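PDB 4QQS: glycoside hydrolase family 43 from Halothermothrix orenii, which hydrolyses O-glycosidic bonds as a thermostable alpha-L-arabinofuranosidase, probably in the breakdown of xylan and related plant polysaccharides. Local coordinates for residues A[41-44]-A[50-53]; A[131-136]-A[199-204]; A[274-277]-A[283-286]. All coordinates share one frame; numbering follows the deposited sequence. Where two conformers were deposited one is given.

Interaction 1 of 3, residues A[41-44]-A[50-53]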
loop_
_atom_site.group_PDB
_atom_site.type_symbol
_atom_site.label_atom_id
_atom_site.label_comp_id
_atom_site.label_asym_id
_atom_site.label_seq_id
_atom_site.Cartn_x
_atom_site.Cartn_y
_atom_site.Cartn_z
ATOM N N VAL A 41 -11.947 5.144 7.146
ATOM C CA VAL A 41 -11.857 3.733 7.487
ATOM C C VAL A 41 -13.213 3.073 7.240
ATOM O O VAL A 41 -14.259 3.662 7.514
ATOM C CB VAL A 41 -11.362 3.519 8.942
ATOM C CG1 VAL A 41 -12.280 4.190 9.957
ATOM C CG2 VAL A 41 -11.158 2.038 9.242
ATOM N N TRP A 42 -13.161 1.861 6.687
ATOM C CA TRP A 42 -14.324 1.014 6.487
ATOM C C TRP A 42 -14.083 -0.287 7.249
ATOM O O TRP A 42 -12.941 -0.741 7.391
ATOM C CB TRP A 42 -14.535 0.688 5.009
ATOM C CG TRP A 42 -14.817 1.837 4.084
ATOM C CD1 TRP A 42 -16.028 2.147 3.537
ATOM C CD2 TRP A 42 -13.889 2.807 3.562
ATOM N NE1 TRP A 42 -15.913 3.231 2.707
ATOM C CE2 TRP A 42 -14.615 3.658 2.702
ATOM C CE3 TRP A 42 -12.513 3.024 3.714
ATOM C CZ2 TRP A 42 -14.026 4.711 2.013
ATOM C CZ3 TRP A 42 -11.934 4.073 3.016
ATOM C CH2 TRP A 42 -12.687 4.897 2.182
ATOM N N GLU A 43 -15.165 -0.904 7.710
ATOM C CA GLU A 43 -15.077 -2.143 8.461
ATOM C C GLU A 43 -15.850 -3.258 7.760
ATOM O O GLU A 43 -16.896 -3.013 7.141
ATOM C CB GLU A 43 -15.622 -1.934 9.872
ATOM C CG GLU A 43 -15.392 -3.115 10.792
ATOM C CD GLU A 43 -16.008 -2.932 12.162
ATOM O OE1 GLU A 43 -15.891 -1.830 12.724
ATOM O OE2 GLU A 43 -16.606 -3.898 12.677
ATOM N N SER A 44 -15.353 -4.492 7.883
ATOM C CA SER A 44 -16.017 -5.673 7.334
ATOM C C SER A 44 -15.756 -6.883 8.214
ATOM O O SER A 44 -14.684 -7.012 8.790
ATOM C CB SER A 44 -15.451 -5.966 5.944
ATOM O OG SER A 44 -15.970 -7.167 5.404
ATOM N N TRP A 50 -18.807 -4.080 3.259
ATOM C CA TRP A 50 -18.041 -2.992 3.868
ATOM C C TRP A 50 -18.939 -1.856 4.310
ATOM O O TRP A 50 -19.882 -1.485 3.597
ATOM C CB TRP A 50 -17.008 -2.430 2.886
ATOM C CG TRP A 50 -15.934 -3.413 2.579
ATOM C CD1 TRP A 50 -15.904 -4.287 1.538
ATOM C CD2 TRP A 50 -14.732 -3.640 3.336
ATOM N NE1 TRP A 50 -14.762 -5.047 1.594
ATOM C CE2 TRP A 50 -14.031 -4.670 2.692
ATOM C CE3 TRP A 50 -14.192 -3.086 4.502
ATOM C CZ2 TRP A 50 -12.804 -5.142 3.159
ATOM C CZ3 TRP A 50 -13.000 -3.568 4.977
ATOM C CH2 TRP A 50 -12.314 -4.590 4.307
ATOM N N GLU A 51 -18.633 -1.305 5.487
ATOM C CA GLU A 51 -19.381 -0.173 6.022
ATOM C C GLU A 51 -18.415 0.965 6.362
ATOM O O GLU A 51 -17.410 0.769 7.045
ATOM C CB GLU A 51 -20.254 -0.587 7.206
ATOM C CG GLU A 51 -19.510 -1.112 8.385
ATOM C CD GLU A 51 -20.419 -1.529 9.528
ATOM O OE1 GLU A 51 -21.565 -1.030 9.630
ATOM O OE2 GLU A 51 -19.973 -2.360 10.337
ATOM N N LEU A 52 -18.723 2.153 5.868
ATOM C CA LEU A 52 -17.921 3.333 6.141
ATOM C C LEU A 52 -18.077 3.745 7.599
ATOM O O LEU A 52 -19.193 3.848 8.095
ATOM C CB LEU A 52 -18.386 4.448 5.212
ATOM C CG LEU A 52 -17.753 5.819 5.420
ATOM C CD1 LEU A 52 -16.230 5.780 5.264
ATOM C CD2 LEU A 52 -18.364 6.837 4.461
ATOM N N LYS A 53 -16.954 3.998 8.276
ATOM C CA LYS A 53 -16.936 4.338 9.697
ATOM C C LYS A 53 -16.228 5.655 10.017
ATOM O O LYS A 53 -15.795 5.861 11.149
ATOM C CB LYS A 53 -16.308 3.207 10.519
ATOM C CG LYS A 53 -17.024 1.864 10.377
ATOM C CD LYS A 53 -17.452 1.302 11.733
ATOM C CE LYS A 53 -18.376 0.103 11.608
ATOM N NZ LYS A 53 -18.386 -0.745 12.844
HETATM O O HOH W 1 -18.941 -4.462 9.099
#

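Interaction 2 of 3, residues A[131-136]-A[199-204]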
loop_
_atom_site.group_PDB
_atom_site.type_symbol
_atom_site.label_atom_id
_atom_site.label_comp_id
_atom_site.label_asym_id
_atom_site.label_seq_id
_atom_site.Cartn_x
_atom_site.Cartn_y
_atom_site.Cartn_z
ATOM N N ILE A 131 6.998 -5.877 10.206
ATOM C CA ILE A 131 7.563 -6.417 11.427
ATOM C C ILE A 131 7.948 -7.877 11.151
ATOM O O ILE A 131 7.088 -8.713 10.876
ATOM C CB ILE A 131 6.567 -6.331 12.616
ATOM C CG1 ILE A 131 6.020 -4.906 12.790
ATOM C CG2 ILE A 131 7.233 -6.812 13.895
ATOM C CD1 ILE A 131 7.058 -3.845 13.000
ATOM N N ASP A 132 9.240 -8.185 11.199
ATOM C CA ASP A 132 9.694 -9.541 10.901
ATOM C C ASP A 132 9.344 -10.493 12.049
ATOM O O ASP A 132 8.925 -10.079 13.132
ATOM C CB ASP A 132 11.199 -9.530 10.627
ATOM C CG ASP A 132 11.668 -10.675 9.741
ATOM O OD1 ASP A 132 10.884 -11.597 9.427
ATOM O OD2 ASP A 132 12.856 -10.639 9.378
ATOM N N GLN A 133 9.517 -11.781 11.799
ATOM C CA GLN A 133 9.180 -12.800 12.780
ATOM C C GLN A 133 9.939 -12.605 14.092
ATOM O O GLN A 133 9.412 -12.902 15.164
ATOM C CB GLN A 133 9.452 -14.187 12.215
ATOM C CG GLN A 133 8.459 -14.618 11.162
ATOM C CD GLN A 133 8.786 -15.983 10.597
ATOM O OE1 GLN A 133 9.948 -16.286 10.308
ATOM N NE2 GLN A 133 7.768 -16.823 10.446
ATOM N N ASP A 134 11.165 -12.091 14.007
ATOM C CA ASP A 134 11.977 -11.836 15.192
ATOM C C ASP A 134 11.629 -10.518 15.875
ATOM O O ASP A 134 12.243 -10.181 16.871
ATOM C CB ASP A 134 13.480 -11.906 14.862
ATOM C CG ASP A 134 13.976 -10.742 14.004
ATOM O OD1 ASP A 134 13.177 -9.889 13.565
ATOM O OD2 ASP A 134 15.201 -10.696 13.740
ATOM N N GLY A 135 10.635 -9.799 15.356
ATOM C CA GLY A 135 10.172 -8.561 15.954
ATOM C C GLY A 135 10.858 -7.294 15.472
ATOM O O GLY A 135 10.504 -6.201 15.925
ATOM N N THR A 136 11.830 -7.416 14.572
ATOM C CA THR A 136 12.528 -6.237 14.065
ATOM C C THR A 136 11.646 -5.494 13.058
ATOM O O THR A 136 11.137 -6.104 12.116
ATOM C CB THR A 136 13.853 -6.618 13.376
ATOM O OG1 THR A 136 14.672 -7.390 14.265
ATOM C CG2 THR A 136 14.618 -5.372 12.929
ATOM N N VAL A 199 5.187 -6.010 1.991
ATOM C CA VAL A 199 6.068 -7.163 2.171
ATOM C C VAL A 199 5.383 -8.286 2.954
ATOM O O VAL A 199 4.775 -8.056 4.002
ATOM C CB VAL A 199 7.377 -6.731 2.875
ATOM C CG1 VAL A 199 8.277 -7.935 3.199
ATOM C CG2 VAL A 199 8.119 -5.731 1.990
ATOM N N ILE A 200 5.501 -9.506 2.435
ATOM C CA ILE A 200 5.085 -10.721 3.138
ATOM C C ILE A 200 6.256 -11.695 3.172
ATOM O O ILE A 200 7.175 -11.633 2.363
ATOM C CB ILE A 200 3.816 -11.367 2.511
ATOM C CG1 ILE A 200 4.062 -11.788 1.058
ATOM C CG2 ILE A 200 2.639 -10.410 2.640
ATOM C CD1 ILE A 200 2.853 -12.438 0.388
ATOM N N LYS A 201 6.201 -12.609 4.127
ATOM C CA LYS A 201 7.243 -13.611 4.306
ATOM C C LYS A 201 6.646 -14.983 4.030
ATOM O O LYS A 201 5.507 -15.264 4.408
ATOM C CB LYS A 201 7.808 -13.535 5.732
ATOM C CG LYS A 201 9.102 -14.311 5.948
ATOM C CD LYS A 201 9.625 -14.120 7.361
ATOM C CE LYS A 201 11.006 -14.709 7.559
ATOM N NZ LYS A 201 11.525 -14.413 8.919
ATOM N N HIS A 202 7.406 -15.834 3.359
ATOM C CA HIS A 202 6.944 -17.167 3.028
ATOM C C HIS A 202 8.148 -18.088 2.925
ATOM O O HIS A 202 9.078 -17.817 2.169
ATOM C CB HIS A 202 6.175 -17.144 1.707
ATOM C CG HIS A 202 5.595 -18.469 1.325
ATOM N ND1 HIS A 202 6.153 -19.280 0.358
ATOM C CD2 HIS A 202 4.508 -19.130 1.786
ATOM C CE1 HIS A 202 5.435 -20.383 0.244
ATOM N NE2 HIS A 202 4.428 -20.315 1.096
ATOM N N GLU A 203 8.125 -19.156 3.718
ATOM C CA GLU A 203 9.162 -20.186 3.694
ATOM C C GLU A 203 10.562 -19.573 3.788
ATOM O O GLU A 203 11.486 -19.956 3.069
ATOM C CB GLU A 203 9.006 -21.090 2.458
ATOM C CG GLU A 203 7.722 -21.932 2.488
ATOM C CD GLU A 203 7.558 -22.884 1.297
ATOM O OE1 GLU A 203 8.479 -22.991 0.456
ATOM O OE2 GLU A 203 6.489 -23.531 1.202
ATOM N N GLY A 204 10.700 -18.609 4.689
ATOM C CA GLY A 204 11.992 -18.034 4.997
ATOM C C GLY A 204 12.457 -16.922 4.076
ATOM O O GLY A 204 13.482 -16.309 4.349
#

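Interaction 3 of 3, residues A[274-277]-A[283-286]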
loop_
_atom_site.group_PDB
_atom_site.type_symbol
_atom_site.label_atom_id
_atom_site.label_comp_id
_atom_site.label_asym_id
_atom_site.label_seq_id
_atom_site.Cartn_x
_atom_site.Cartn_y
_atom_site.Cartn_z
ATOM N N THR A 274 -8.641 -0.567 -8.642
ATOM C CA THR A 274 -8.722 -0.432 -10.097
ATOM C C THR A 274 -9.458 0.871 -10.406
ATOM O O THR A 274 -10.116 1.444 -9.545
ATOM C CB THR A 274 -9.484 -1.601 -10.747
ATOM O OG1 THR A 274 -10.781 -1.697 -10.153
ATOM C CG2 THR A 274 -8.745 -2.910 -10.587
ATOM N N HIS A 275 -9.402 1.330 -11.648
ATOM C CA HIS A 275 -10.113 2.558 -11.980
ATOM C C HIS A 275 -11.610 2.347 -11.935
ATOM O O HIS A 275 -12.136 1.367 -12.463
ATOM C CB HIS A 275 -9.721 3.063 -13.354
ATOM C CG HIS A 275 -8.271 3.386 -13.474
ATOM N ND1 HIS A 275 -7.630 4.385 -12.774
ATOM C CD2 HIS A 275 -7.331 2.790 -14.232
ATOM C CE1 HIS A 275 -6.352 4.381 -13.113
ATOM N NE2 HIS A 275 -6.153 3.436 -14.011
ATOM N N THR A 276 -12.303 3.288 -11.317
ATOM C CA THR A 276 -13.754 3.208 -11.239
ATOM C C THR A 276 -14.364 3.330 -12.640
ATOM O O THR A 276 -15.373 2.690 -12.950
ATOM C CB THR A 276 -14.301 4.289 -10.283
ATOM O OG1 THR A 276 -13.693 4.104 -9.000
ATOM C CG2 THR A 276 -15.819 4.217 -10.150
ATOM N N TYR A 277 -13.739 4.153 -13.475
ATOM C CA TYR A 277 -14.200 4.394 -14.835
ATOM C C TYR A 277 -13.067 4.062 -15.803
ATOM O O TYR A 277 -12.246 4.915 -16.135
ATOM C CB TYR A 277 -14.668 5.840 -14.995
ATOM C CG TYR A 277 -15.811 6.189 -14.068
ATOM C CD1 TYR A 277 -17.091 5.702 -14.299
ATOM C CD2 TYR A 277 -15.608 6.984 -12.951
ATOM C CE1 TYR A 277 -18.145 6.018 -13.449
ATOM C CE2 TYR A 277 -16.654 7.310 -12.099
ATOM C CZ TYR A 277 -17.917 6.816 -12.348
ATOM O OH TYR A 277 -18.956 7.139 -11.495
ATOM N N GLY A 283 -7.789 9.440 -10.827
ATOM C CA GLY A 283 -7.703 9.206 -9.398
ATOM C C GLY A 283 -8.901 8.546 -8.731
ATOM O O GLY A 283 -8.812 8.128 -7.578
ATOM N N ASP A 284 -10.017 8.432 -9.440
ATOM C CA ASP A 284 -11.181 7.761 -8.881
ATOM C C ASP A 284 -10.998 6.260 -9.054
ATOM O O ASP A 284 -11.162 5.732 -10.158
ATOM C CB ASP A 284 -12.457 8.223 -9.577
ATOM C CG ASP A 284 -13.717 7.660 -8.936
ATOM O OD1 ASP A 284 -13.631 6.691 -8.163
ATOM O OD2 ASP A 284 -14.820 8.167 -9.235
ATOM N N ARG A 285 -10.609 5.589 -7.973
ATOM C CA ARG A 285 -10.412 4.147 -7.988
ATOM C C ARG A 285 -11.344 3.478 -6.979
ATOM O O ARG A 285 -12.003 4.140 -6.169
ATOM C CB ARG A 285 -8.944 3.797 -7.767
ATOM C CG ARG A 285 -8.113 4.239 -8.985
ATOM C CD ARG A 285 -6.787 4.829 -8.702
ATOM N NE ARG A 285 -6.789 5.896 -7.711
ATOM C CZ ARG A 285 -5.665 6.276 -7.146
ATOM N NH1 ARG A 285 -4.540 5.691 -7.523
ATOM N NH2 ARG A 285 -5.648 7.211 -6.220
ATOM N N THR A 286 -11.400 2.156 -7.067
ATOM C CA THR A 286 -12.342 1.353 -6.320
ATOM C C THR A 286 -11.636 0.095 -5.800
ATOM O O THR A 286 -10.602 -0.301 -6.320
ATOM C CB THR A 286 -13.578 1.042 -7.189
ATOM O OG1 THR A 286 -14.615 0.452 -6.401
ATOM C CG2 THR A 286 -13.230 0.130 -8.333
HETATM O O HOH W 2 -11.426 5.998 -12.934
#

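Interaction 1 of 3, residues A[41-44]-A[50-53]
The antiparallel hairpin of strands 38-44 and 51-58, the third and fourth strands of a four-stranded blade of the five-bladed beta-propeller, is closed here by pairing of W42 with L52 and of E43 with E51. E43 and E51 form the hydrogen-bonded pair: E43 N donates to E51 O at 2.9 Å and E51 N returns a bond to E43 O. Beyond the W42-L52 pair, K53 N reaches V41 O at 2.8 Å. W42 and L52 are the non-hydrogen-bonded pair, and L52 CD1 sits over one face of the W42 indole, 3.8 Å from the centroid of the five-membered ring, a CH-pi contact. At the turn end S44 CB lies almost on the normal through the six-membered ring of W50, 3.4 Å from its centroid, while W42 O stands at that ring's edge. S44 OG itself turns back into the turn, bonded to D49 O and N46 N. The sheet face of E43 and E51 is charged. E43 extends with CG anti to its N (chi1 -172°), and K53, bent at chi2, swings its amine across to it; R26 pairs with E43 OE2. In one of two E51 conformers, E51 OE2 lies 3.4 Å from K53 NZ. K53 NZ meets E43 OE1 at 2.7 Å, from above the carboxylate plane.

Interaction 2 of 3, residues A[131-136]-A[199-204]
K201 NZ meets the carboxylate of D132 on the syn side of OD1, tilted 24° out of its plane, and stands above the carbonyl plane of the Q133 side-chain amide. The first approach is a salt bridge, with K201 NZ 2.9 Å from D132 OD1. The backbone N of Q133 reaches the same oxygen from the same face, higher above the plane, at 2.7 Å, so OD1 is gripped by two donors. In the second, K201 NZ is hydrogen-bonded to Q133 OE1 at 2.8 Å. The lysine chain is fully extended, with CG anti to the backbone N (chi1 -167°), and crosses both acceptor side chains at about a right angle, which lets one ammonium bridge two consecutive residues. The hydroxyl of Y206 closes the cluster, hydrogen-bonded to both D132 OD2 and K201 NZ. D132 also opens a type I turn, its O accepting from G135 N at 2.8 Å, and D134 OD1 takes T136 N in an Asx turn, so the acceptors stand on a well-braced loop. This loop connects strands 124-131 and 137-143, and K201 projects to it from the end of strand 191-202, just before the tight turn into strand 205-212 that carries Y206.

Interaction 3 of 3, residues A[274-277]-A[283-286]
Backbone hydrogen bonds set the register between 274-277 and 283-286. T274 and T286 form a hydrogen-bonded antiparallel pair, T286 N to T274 O at 2.9 Å and T274 N to T286 O at 3.1 Å, and where the strands give way to the hairpin loop T276 N donates to D284 O, 2.9 Å away. A water extends this last link, donating a hydrogen bond to D284 O and accepting one from Y277 N. Among side chains, T276 OG1 donates to D284 OD1 at 2.7 Å, from above the carboxylate plane; its chi1 of -58° sets the hydroxyl beside the backbone N, facing the aspartate. D284 OD1 also accepts from G14 N. D284 OD2 lies at the edge of the Y277 ring, 3.5 Å from CE2. Van der Waals contacts include T286 CG2 on T274 OG1, itself hydrogen-bonded to N288 ND2, and R285 CG 3.8 Å from H275 ND1. R285 then bends away, NE bonding weakly to G283 O and I15 O. Two donors on D284 OD1 should favour an ionised carboxylate, and the hairpin is thereby fastened to the segment around G14, while the R285 side chain comes within about 4 Å of that of D17, the predicted proton acceptor.

Interactions 1 and 3 both lie at the loop ends of hairpins, the third and fourth strands of one blade in interaction 1 and the two middle strands of another sheet in interaction 3. Their nearest atoms are about 8 Å apart; I12 and I15 bridge the gap, packing on W42 and bonding to T286 and R285. Interaction 3 is closest to the catalytic centre: the R285 side chain is about 7 Å from that of E195, the predicted proton donor, and about 5 Å from a bound HEPES molecule, whereas that of W42 is about 10 Å from D17. Interaction 2 lies away from these sites, its centre 32 Å from that of interaction 3, across the chain's centre.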